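Local coordinates for putative eukaryotic translation initiation factor eIF-4E (Leishmania major, PDB 5WB5), which probably binds the methylated cap, including the cap 4 form, at the 5' end of messenger RNA and acts in translation initiation, at residues A[42-53]-A[78-89]; A[161-169]-A[180-191]. All blocks are in the same frame, centred on the assembly; numbering follows the deposited sequence.

Contact 1. Residues A[42-53]-A[78-89]; sequences WEMSLVPIMTVH and HFFQEGVKPMWE
Met87 and Trp42 run antiparallel alongside one another, the thioether against the far end of the indole. Met87 SD lies 4.1 Å from the centroid of the six-membered ring of Trp42, an oblique Met-aromatic contact. CG of Met87 sits beside its own backbone N (chi1 -66°), and a bend at chi3 turns CE onto Glu43, 3.7 Å from Glu43 CD. Glu43 in turn is paired with Lys85. The bridge Lys85 NZ to Glu43 OE2 is 3.0 Å long and meets the oxygen nearly along its C-O axis. The carboxylate of Glu89, poorly ordered, comes to the Trp42 ring, with OE2 3.4 Å from Trp42 CZ2. Trp42, Trp88 and Glu89 match the two tryptophans and the glutamate that hold the methylated guanine in other eIF4E proteins, so this is probably the cap-binding slot. Leu46 splits its two methyls. Leu46 CD1 points at the proline ring, 3.7 Å from Pro86 CG. Leu46 CD2 lies obliquely against the His78 ring, 3.5 Å from His78 NE2, a nitrogen weakly bonded to Asp32. Farther along, strand 22-32 runs between strands 47-54 and 75-81. Val52 CG2 still reaches past it to the edge of Phe79, 4.1 Å from CZ. The ring of Trp27 lies nearly parallel to that of Phe79.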
loop_
_atom_site.group_PDB
_atom_site.type_symbol
_atom_site.label_atom_id
_atom_site.label_comp_id
_atom_site.label_asym_id
_atom_site.label_seq_id
_atom_site.Cartn_x
_atom_site.Cartn_y
_atom_site.Cartn_z
ATOM N N TRP A 42 3.354 2.026 21.571
ATOM C CA TRP A 42 2.979 2.594 20.278
ATOM C C TRP A 42 3.045 1.550 19.169
ATOM O O TRP A 42 2.204 1.546 18.262
ATOM C CB TRP A 42 3.883 3.784 19.947
ATOM C CG TRP A 42 5.304 3.402 19.642
ATOM C CD1 TRP A 42 6.310 3.192 20.542
ATOM C CD2 TRP A 42 5.875 3.190 18.346
ATOM N NE1 TRP A 42 7.471 2.860 19.885
ATOM C CE2 TRP A 42 7.231 2.853 18.537
ATOM C CE3 TRP A 42 5.372 3.252 17.043
ATOM C CZ2 TRP A 42 8.088 2.578 17.474
ATOM C CZ3 TRP A 42 6.225 2.979 15.988
ATOM C CH2 TRP A 42 7.568 2.646 16.210
ATOM N N GLU A 43 4.032 0.652 19.224
ATOM C CA GLU A 43 4.211 -0.314 18.145
ATOM C C GLU A 43 2.955 -1.152 17.933
ATOM O O GLU A 43 2.526 -1.362 16.793
ATOM C CB GLU A 43 5.410 -1.214 18.440
ATOM C CG GLU A 43 5.568 -2.362 17.452
ATOM C CD GLU A 43 6.917 -3.046 17.555
ATOM O OE1 GLU A 43 7.859 -2.430 18.097
ATOM O OE2 GLU A 43 7.032 -4.202 17.092
ATOM N N MET A 44 2.347 -1.634 19.018
ATOM C CA MET A 44 1.159 -2.473 18.905
ATOM C C MET A 44 -0.030 -1.737 18.307
ATOM O O MET A 44 -1.073 -2.363 18.083
ATOM C CB MET A 44 0.774 -3.027 20.275
ATOM N N SER A 45 0.088 -0.431 18.056
ATOM C CA SER A 45 -0.988 0.290 17.390
ATOM C C SER A 45 -1.210 -0.221 15.976
ATOM O O SER A 45 -2.268 0.041 15.391
ATOM C CB SER A 45 -0.686 1.790 17.360
ATOM O OG SER A 45 -0.617 2.323 18.670
ATOM N N LEU A 46 -0.243 -0.941 15.416
ATOM C CA LEU A 46 -0.373 -1.469 14.069
ATOM C C LEU A 46 -1.083 -2.818 14.085
ATOM O O LEU A 46 -0.816 -3.666 14.941
ATOM C CB LEU A 46 0.998 -1.612 13.406
ATOM C CG LEU A 46 1.777 -0.311 13.221
ATOM C CD1 LEU A 46 3.206 -0.623 12.825
ATOM C CD2 LEU A 46 1.113 0.587 12.182
ATOM N N VAL A 47 -1.981 -3.015 13.125
ATOM C CA VAL A 47 -2.792 -4.221 13.031
ATOM C C VAL A 47 -2.564 -4.847 11.657
ATOM O O VAL A 47 -3.061 -4.366 10.647
ATOM C CB VAL A 47 -4.289 -3.901 13.239
ATOM C CG1 VAL A 47 -5.124 -5.177 13.171
ATOM C CG2 VAL A 47 -4.498 -3.181 14.564
ATOM N N PRO A 48 -1.804 -5.952 11.590
ATOM C CA PRO A 48 -1.653 -6.648 10.302
ATOM C C PRO A 48 -2.952 -7.332 9.906
ATOM O O PRO A 48 -3.585 -8.011 10.719
ATOM C CB PRO A 48 -0.535 -7.663 10.577
ATOM C CG PRO A 48 -0.594 -7.896 12.039
ATOM C CD PRO A 48 -1.025 -6.595 12.657
ATOM N N ILE A 49 -3.345 -7.153 8.644
ATOM C CA ILE A 49 -4.651 -7.611 8.180
ATOM C C ILE A 49 -4.522 -8.886 7.358
ATOM O O ILE A 49 -5.161 -9.898 7.663
ATOM C CB ILE A 49 -5.359 -6.511 7.371
ATOM C CG1 ILE A 49 -5.650 -5.311 8.276
ATOM C CG2 ILE A 49 -6.653 -7.050 6.751
ATOM C CD1 ILE A 49 -6.292 -4.137 7.571
ATOM N N MET A 50 -3.708 -8.847 6.304
ATOM C CA MET A 50 -3.672 -9.950 5.356
ATOM C C MET A 50 -2.343 -9.954 4.616
ATOM O O MET A 50 -1.779 -8.899 4.312
ATOM C CB MET A 50 -4.832 -9.842 4.361
ATOM C CG MET A 50 -4.870 -10.928 3.308
ATOM S SD MET A 50 -6.246 -10.679 2.170
ATOM C CE MET A 50 -5.899 -11.953 0.956
ATOM N N THR A 51 -1.861 -11.157 4.320
ATOM C CA THR A 51 -0.668 -11.351 3.511
ATOM C C THR A 51 -1.058 -11.929 2.158
ATOM O O THR A 51 -1.894 -12.837 2.075
ATOM C CB THR A 51 0.331 -12.279 4.208
ATOM O OG1 THR A 51 0.702 -11.719 5.473
ATOM C CG2 THR A 51 1.590 -12.465 3.359
ATOM N N VAL A 52 -0.449 -11.396 1.103
ATOM C CA VAL A 52 -0.732 -11.789 -0.269
ATOM C C VAL A 52 0.541 -12.346 -0.886
ATOM O O VAL A 52 1.628 -11.776 -0.722
ATOM C CB VAL A 52 -1.269 -10.605 -1.101
ATOM C CG1 VAL A 52 -2.570 -10.088 -0.508
ATOM C CG2 VAL A 52 -0.239 -9.491 -1.183
ATOM N N HIS A 53 0.395 -13.466 -1.601
ATOM C CA HIS A 53 1.494 -14.102 -2.310
ATOM C C HIS A 53 1.257 -14.219 -3.809
ATOM O O HIS A 53 2.173 -14.635 -4.528
ATOM C CB HIS A 53 1.751 -15.510 -1.747
ATOM C CG HIS A 53 1.748 -15.576 -0.251
ATOM N ND1 HIS A 53 0.589 -15.545 0.491
ATOM C CD2 HIS A 53 2.764 -15.675 0.639
ATOM C CE1 HIS A 53 0.888 -15.621 1.777
ATOM N NE2 HIS A 53 2.201 -15.700 1.893
ATOM N N HIS A 78 -0.751 0.481 5.506
ATOM C CA HIS A 78 0.643 0.140 5.264
ATOM C C HIS A 78 0.672 -1.125 4.424
ATOM O O HIS A 78 -0.171 -2.005 4.598
ATOM C CB HIS A 78 1.416 -0.085 6.571
ATOM C CG HIS A 78 1.178 0.966 7.611
ATOM N ND1 HIS A 78 2.096 1.954 7.894
ATOM C CD2 HIS A 78 0.128 1.178 8.441
ATOM C CE1 HIS A 78 1.620 2.733 8.851
ATOM N NE2 HIS A 78 0.429 2.284 9.200
ATOM N N PHE A 79 1.641 -1.222 3.520
ATOM C CA PHE A 79 1.748 -2.369 2.620
ATOM C C PHE A 79 3.236 -2.625 2.426
ATOM O O PHE A 79 3.895 -1.900 1.677
ATOM C CB PHE A 79 1.039 -2.090 1.299
ATOM C CG PHE A 79 0.920 -3.288 0.403
ATOM C CD1 PHE A 79 -0.014 -4.273 0.663
ATOM C CD2 PHE A 79 1.730 -3.415 -0.714
ATOM C CE1 PHE A 79 -0.130 -5.373 -0.166
ATOM C CE2 PHE A 79 1.619 -4.509 -1.545
ATOM C CZ PHE A 79 0.686 -5.489 -1.273
ATOM N N PHE A 80 3.766 -3.636 3.115
ATOM C CA PHE A 80 5.210 -3.835 3.188
ATOM C C PHE A 80 5.568 -5.281 2.892
ATOM O O PHE A 80 4.775 -6.193 3.132
ATOM C CB PHE A 80 5.762 -3.450 4.567
ATOM C CG PHE A 80 6.030 -1.984 4.719
ATOM C CD1 PHE A 80 4.986 -1.075 4.736
ATOM C CD2 PHE A 80 7.328 -1.511 4.835
ATOM C CE1 PHE A 80 5.229 0.280 4.868
ATOM C CE2 PHE A 80 7.579 -0.161 4.968
ATOM C CZ PHE A 80 6.526 0.738 4.986
ATOM N N GLN A 81 6.780 -5.484 2.373
ATOM C CA GLN A 81 7.247 -6.842 2.121
ATOM C C GLN A 81 7.101 -7.685 3.381
ATOM O O GLN A 81 7.240 -7.191 4.504
ATOM C CB GLN A 81 8.706 -6.838 1.656
ATOM C CG GLN A 81 9.321 -8.229 1.571
ATOM C CD GLN A 81 10.655 -8.243 0.854
ATOM O OE1 GLN A 81 11.092 -7.228 0.311
ATOM N NE2 GLN A 81 11.309 -9.400 0.842
ATOM N N GLU A 82 6.807 -8.968 3.191
ATOM C CA GLU A 82 6.639 -9.860 4.330
ATOM C C GLU A 82 7.930 -9.928 5.136
ATOM O O GLU A 82 9.030 -9.967 4.578
ATOM C CB GLU A 82 6.233 -11.257 3.863
ATOM C CG GLU A 82 5.748 -12.155 4.989
ATOM C CD GLU A 82 5.204 -13.476 4.489
ATOM O OE1 GLU A 82 5.592 -13.899 3.380
ATOM O OE2 GLU A 82 4.383 -14.091 5.203
ATOM N N GLY A 83 7.789 -9.942 6.458
ATOM C CA GLY A 83 8.944 -9.889 7.328
ATOM C C GLY A 83 9.562 -8.519 7.452
ATOM O O GLY A 83 10.718 -8.407 7.869
ATOM N N VAL A 84 8.826 -7.467 7.101
ATOM C CA VAL A 84 9.323 -6.098 7.161
ATOM C C VAL A 84 8.232 -5.246 7.794
ATOM O O VAL A 84 7.167 -5.054 7.196
ATOM C CB VAL A 84 9.703 -5.551 5.777
ATOM C CG1 VAL A 84 10.138 -4.095 5.872
ATOM C CG2 VAL A 84 10.805 -6.399 5.160
ATOM N N LYS A 85 8.489 -4.738 8.995
ATOM C CA LYS A 85 7.514 -3.895 9.665
ATOM C C LYS A 85 7.551 -2.480 9.086
ATOM O O LYS A 85 8.602 -2.011 8.642
ATOM C CB LYS A 85 7.790 -3.845 11.163
ATOM C CG LYS A 85 7.764 -5.203 11.853
ATOM C CD LYS A 85 8.063 -5.076 13.344
ATOM C CE LYS A 85 8.074 -6.433 14.034
ATOM N NZ LYS A 85 8.419 -6.326 15.481
ATOM N N PRO A 86 6.403 -1.777 9.081
ATOM C CA PRO A 86 6.343 -0.395 8.554
ATOM C C PRO A 86 6.886 0.644 9.533
ATOM O O PRO A 86 6.226 1.644 9.829
ATOM C CB PRO A 86 4.851 -0.210 8.287
ATOM C CG PRO A 86 4.189 -1.032 9.312
ATOM C CD PRO A 86 5.078 -2.241 9.517
ATOM N N MET A 87 8.100 0.418 10.028
ATOM C CA MET A 87 8.704 1.283 11.031
ATOM C C MET A 87 10.193 1.432 10.751
ATOM O O MET A 87 10.828 0.539 10.185
ATOM C CB MET A 87 8.491 0.727 12.442
ATOM C CG MET A 87 7.036 0.706 12.886
ATOM S SD MET A 87 6.802 -0.116 14.473
ATOM C CE MET A 87 7.086 -1.824 14.016
ATOM N N TRP A 88 10.742 2.581 11.157
ATOM C CA TRP A 88 12.166 2.833 10.964
ATOM C C TRP A 88 13.015 1.818 11.718
ATOM O O TRP A 88 14.075 1.402 11.235
ATOM C CB TRP A 88 12.515 4.253 11.413
ATOM C CG TRP A 88 13.956 4.415 11.798
ATOM C CD1 TRP A 88 15.028 4.482 10.955
ATOM C CD2 TRP A 88 14.483 4.530 13.126
ATOM N NE1 TRP A 88 16.188 4.633 11.676
ATOM C CE2 TRP A 88 15.882 4.665 13.010
ATOM C CE3 TRP A 88 13.910 4.532 14.401
ATOM C CZ2 TRP A 88 16.713 4.800 14.120
ATOM C CZ3 TRP A 88 14.737 4.666 15.502
ATOM C CH2 TRP A 88 16.123 4.798 15.355
ATOM N N GLU A 89 12.562 1.402 12.904
ATOM C CA GLU A 89 13.314 0.430 13.691
ATOM C C GLU A 89 13.536 -0.869 12.930
ATOM O O GLU A 89 14.410 -1.656 13.310
ATOM C CB GLU A 89 12.595 0.143 15.012
ATOM C CG GLU A 89 12.550 1.322 15.980
ATOM C CD GLU A 89 11.438 2.308 15.668
ATOM O OE1 GLU A 89 10.722 2.105 14.665
ATOM O OE2 GLU A 89 11.278 3.286 16.429
#

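Contact 2. Residues A[161-169]-A[180-191]; sequences EPFVTGIVM and VWVSDASATDKI
Phe163 lies between Val182 and Lys190, beside the open end of an antiparallel beta hairpin made by strands 164-171 and 175-182. Its ring is a flat insert between the second strand and the helix that follows. Over one face sits Val182, whose side chain runs alongside that of Phe163, with CG1 3.9 Å from the ring centroid. Over the opposite face sits Lys190, its side chain antiparallel to that of Phe163, with CB 3.7 Å from the centroid and only 16° off the ring normal. Both are CH-pi contacts. The extended lysine chain carries on along this face, and CD reaches Phe163 CD1. CG of Phe163 is anti to the backbone N (chi1 174°), which sends the ring toward helix 188-200. Asp184 O and Ile191 CG1 lie at its edge.

On the strands, Thr165 and Gly166 both face Trp181 in a classic beta bulge. Trp181 O accepts two bonds in its carbonyl plane, from Thr165 N at 2.9 Å and Gly166 N at 3.0 Å. Trp181 N returns a bond to Gly166 O, from above that carbonyl's plane. Val164 with Val182 and Ile167 with Val180 are non-hydrogen-bonded pairs whose side chains share one face of the sheet. There Val164 CG1 and Ile167 CG2 touch the two methyls of Val180. Ile167 also packs on Trp138 and Leu142 of helix 133-147. The other face carries the Trp181 indole, which meets Phe80 edge-to-face. Val168 CG2 lies over one face of the indole, 3.7 Å from Trp181 NE1. At the end of the hairpin, Ser183 N makes a weak bond to Phe163 O. Ser183 OG gives its proton to Pro162 O at 3.2 Å, in the carbonyl plane and on a lone pair.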
loop_
_atom_site.group_PDB
_atom_site.type_symbol
_atom_site.label_atom_id
_atom_site.label_comp_id
_atom_site.label_asym_id
_atom_site.label_seq_id
_atom_site.Cartn_x
_atom_site.Cartn_y
_atom_site.Cartn_z
ATOM N N GLU A 161 19.650 -7.252 -3.942
ATOM C CA GLU A 161 18.712 -6.941 -2.869
ATOM C C GLU A 161 17.626 -5.995 -3.378
ATOM O O GLU A 161 17.825 -5.308 -4.381
ATOM C CB GLU A 161 19.447 -6.326 -1.685
ATOM N N PRO A 162 16.482 -5.960 -2.699
ATOM C CA PRO A 162 15.403 -5.065 -3.126
ATOM C C PRO A 162 15.624 -3.639 -2.651
ATOM O O PRO A 162 16.270 -3.387 -1.631
ATOM C CB PRO A 162 14.162 -5.677 -2.468
ATOM C CG PRO A 162 14.685 -6.302 -1.228
ATOM C CD PRO A 162 16.085 -6.778 -1.539
ATOM N N PHE A 163 15.069 -2.701 -3.415
ATOM C CA PHE A 163 15.168 -1.279 -3.107
ATOM C C PHE A 163 13.911 -0.728 -2.452
ATOM O O PHE A 163 14.006 0.105 -1.548
ATOM C CB PHE A 163 15.466 -0.485 -4.383
ATOM C CG PHE A 163 15.434 1.004 -4.192
ATOM C CD1 PHE A 163 16.366 1.634 -3.384
ATOM C CD2 PHE A 163 14.477 1.777 -4.828
ATOM C CE1 PHE A 163 16.340 3.006 -3.210
ATOM C CE2 PHE A 163 14.447 3.148 -4.658
ATOM C CZ PHE A 163 15.379 3.763 -3.849
ATOM N N VAL A 164 12.739 -1.174 -2.886
ATOM C CA VAL A 164 11.475 -0.746 -2.300
ATOM C C VAL A 164 11.068 -1.754 -1.236
ATOM O O VAL A 164 11.003 -2.961 -1.501
ATOM C CB VAL A 164 10.391 -0.612 -3.382
ATOM C CG1 VAL A 164 9.035 -0.294 -2.761
ATOM C CG2 VAL A 164 10.783 0.463 -4.381
ATOM N N THR A 165 10.802 -1.264 -0.025
ATOM C CA THR A 165 10.382 -2.121 1.075
ATOM C C THR A 165 8.892 -2.034 1.363
ATOM O O THR A 165 8.311 -3.009 1.860
ATOM C CB THR A 165 11.150 -1.769 2.354
ATOM O OG1 THR A 165 10.859 -0.419 2.737
ATOM C CG2 THR A 165 12.649 -1.924 2.141
ATOM N N GLY A 166 8.261 -0.900 1.082
ATOM C CA GLY A 166 6.830 -0.814 1.309
ATOM C C GLY A 166 6.265 0.518 0.873
ATOM O O GLY A 166 6.960 1.353 0.296
ATOM N N ILE A 167 4.973 0.698 1.159
ATOM C CA ILE A 167 4.259 1.935 0.870
ATOM C C ILE A 167 3.250 2.188 1.981
ATOM O O ILE A 167 2.837 1.278 2.704
ATOM C CB ILE A 167 3.534 1.914 -0.498
ATOM C CG1 ILE A 167 2.538 0.756 -0.564
ATOM C CG2 ILE A 167 4.542 1.822 -1.633
ATOM C CD1 ILE A 167 1.646 0.791 -1.785
ATOM N N VAL A 168 2.849 3.449 2.102
ATOM C CA VAL A 168 1.947 3.891 3.161
ATOM C C VAL A 168 1.025 4.959 2.592
ATOM O O VAL A 168 1.485 5.942 2.006
ATOM C CB VAL A 168 2.711 4.443 4.386
ATOM C CG1 VAL A 168 1.738 4.863 5.487
ATOM C CG2 VAL A 168 3.703 3.420 4.923
ATOM N N MET A 169 -0.276 4.760 2.764
ATOM C CA MET A 169 -1.273 5.791 2.510
ATOM C C MET A 169 -1.771 6.288 3.859
ATOM O O MET A 169 -2.070 5.481 4.745
ATOM C CB MET A 169 -2.431 5.248 1.666
ATOM C CG MET A 169 -3.578 6.226 1.492
ATOM S SD MET A 169 -3.044 7.773 0.731
ATOM C CE MET A 169 -3.051 7.322 -0.998
ATOM N N VAL A 180 6.418 6.038 -0.328
ATOM C CA VAL A 180 7.107 4.831 -0.762
ATOM C C VAL A 180 8.362 4.709 0.090
ATOM O O VAL A 180 9.281 5.529 -0.026
ATOM C CB VAL A 180 7.449 4.876 -2.258
ATOM C CG1 VAL A 180 8.137 3.586 -2.696
ATOM C CG2 VAL A 180 6.197 5.121 -3.079
ATOM N N TRP A 181 8.386 3.707 0.967
ATOM C CA TRP A 181 9.518 3.461 1.850
ATOM C C TRP A 181 10.516 2.557 1.140
ATOM O O TRP A 181 10.191 1.408 0.799
ATOM C CB TRP A 181 9.066 2.815 3.160
ATOM C CG TRP A 181 8.287 3.712 4.068
ATOM C CD1 TRP A 181 7.424 4.706 3.704
ATOM C CD2 TRP A 181 8.303 3.700 5.500
ATOM N NE1 TRP A 181 6.898 5.310 4.822
ATOM C CE2 TRP A 181 7.422 4.711 5.937
ATOM C CE3 TRP A 181 8.975 2.930 6.455
ATOM C CZ2 TRP A 181 7.196 4.973 7.286
ATOM C CZ3 TRP A 181 8.749 3.191 7.795
ATOM C CH2 TRP A 181 7.866 4.204 8.198
ATOM N N VAL A 182 11.728 3.080 0.939
ATOM C CA VAL A 182 12.825 2.354 0.309
ATOM C C VAL A 182 13.789 1.876 1.390
ATOM O O VAL A 182 13.513 2.011 2.588
ATOM C CB VAL A 182 13.549 3.234 -0.729
ATOM C CG1 VAL A 182 12.569 3.721 -1.782
ATOM C CG2 VAL A 182 14.237 4.416 -0.055
ATOM N N SER A 183 14.933 1.330 0.974
ATOM C CA SER A 183 15.908 0.758 1.893
ATOM C C SER A 183 17.251 1.473 1.895
ATOM O O SER A 183 17.920 1.482 2.930
ATOM C CB SER A 183 16.150 -0.724 1.560
ATOM O OG SER A 183 16.705 -0.873 0.266
ATOM N N ASP A 184 17.661 2.066 0.777
ATOM C CA ASP A 184 18.957 2.731 0.661
ATOM C C ASP A 184 18.716 4.202 0.346
ATOM O O ASP A 184 18.328 4.548 -0.776
ATOM C CB ASP A 184 19.815 2.069 -0.419
ATOM C CG ASP A 184 21.207 2.669 -0.511
ATOM O OD1 ASP A 184 21.999 2.501 0.441
ATOM O OD2 ASP A 184 21.513 3.305 -1.541
ATOM N N ALA A 185 18.945 5.067 1.335
ATOM C CA ALA A 185 18.766 6.500 1.150
ATOM C C ALA A 185 19.893 7.141 0.351
ATOM O O ALA A 185 19.752 8.293 -0.070
ATOM C CB ALA A 185 18.650 7.192 2.508
ATOM N N SER A 186 21.001 6.432 0.135
ATOM C CA SER A 186 22.136 6.982 -0.594
ATOM C C SER A 186 22.000 6.839 -2.102
ATOM O O SER A 186 22.679 7.564 -2.841
ATOM C CB SER A 186 23.430 6.302 -0.139
ATOM O OG SER A 186 23.382 4.902 -0.361
ATOM N N ALA A 187 21.147 5.933 -2.574
ATOM C CA ALA A 187 20.979 5.686 -4.004
ATOM C C ALA A 187 20.216 6.847 -4.627
ATOM O O ALA A 187 18.998 6.959 -4.480
ATOM C CB ALA A 187 20.250 4.367 -4.232
ATOM N N THR A 188 20.934 7.715 -5.337
ATOM C CA THR A 188 20.305 8.877 -5.958
ATOM C C THR A 188 19.584 8.493 -7.246
ATOM O O THR A 188 18.446 8.917 -7.483
ATOM C CB THR A 188 21.358 9.950 -6.235
ATOM O OG1 THR A 188 22.353 9.427 -7.124
ATOM C CG2 THR A 188 22.026 10.394 -4.939
ATOM N N ASP A 189 20.239 7.693 -8.092
ATOM C CA ASP A 189 19.621 7.275 -9.345
ATOM C C ASP A 189 18.355 6.472 -9.085
ATOM O O ASP A 189 17.352 6.630 -9.792
ATOM C CB ASP A 189 20.613 6.454 -10.171
ATOM C CG ASP A 189 21.923 7.184 -10.410
ATOM O OD1 ASP A 189 21.925 8.434 -10.407
ATOM O OD2 ASP A 189 22.955 6.505 -10.604
ATOM N N LYS A 190 18.379 5.608 -8.068
ATOM C CA LYS A 190 17.196 4.820 -7.741
ATOM C C LYS A 190 16.064 5.708 -7.245
ATOM O O LYS A 190 14.893 5.450 -7.543
ATOM C CB LYS A 190 17.541 3.760 -6.697
ATOM C CG LYS A 190 18.552 2.731 -7.176
ATOM C CD LYS A 190 18.709 1.592 -6.182
ATOM C CE LYS A 190 19.718 0.560 -6.668
ATOM N NZ LYS A 190 19.863 -0.579 -5.717
ATOM N N ILE A 191 16.388 6.762 -6.494
ATOM C CA ILE A 191 15.348 7.669 -6.018
ATOM C C ILE A 191 14.771 8.474 -7.176
ATOM O O ILE A 191 13.570 8.752 -7.212
ATOM C CB ILE A 191 15.897 8.577 -4.902
ATOM C CG1 ILE A 191 16.179 7.741 -3.653
ATOM C CG2 ILE A 191 14.905 9.687 -4.557
ATOM C CD1 ILE A 191 16.929 8.481 -2.567
#

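Strand 22-32 comes first in the chain. Contact 1 then closes the loop from 42-53 to 78-89, which holds helix 55-64 and the start of strand 75-81. The chain goes on through helix 91-94, strand 97-104 and helix 133-147 before contact 2 opens. Contact 2 closes a short hairpin between 161-169 and 180-191. The two are in series, neither nested nor crossed, with centres about 16 Å apart. They meet in the sheet, where strands 75-81 and 164-171 are neighbours. A probable hydrogen bond joins Phe79 O to Ile167 N at 2.9 Å. Contact 1 spans strand 22-32 by side chains and joins the loop before strand 47-54 to the loop after strand 75-81; contact 2 ties in helix 188-200.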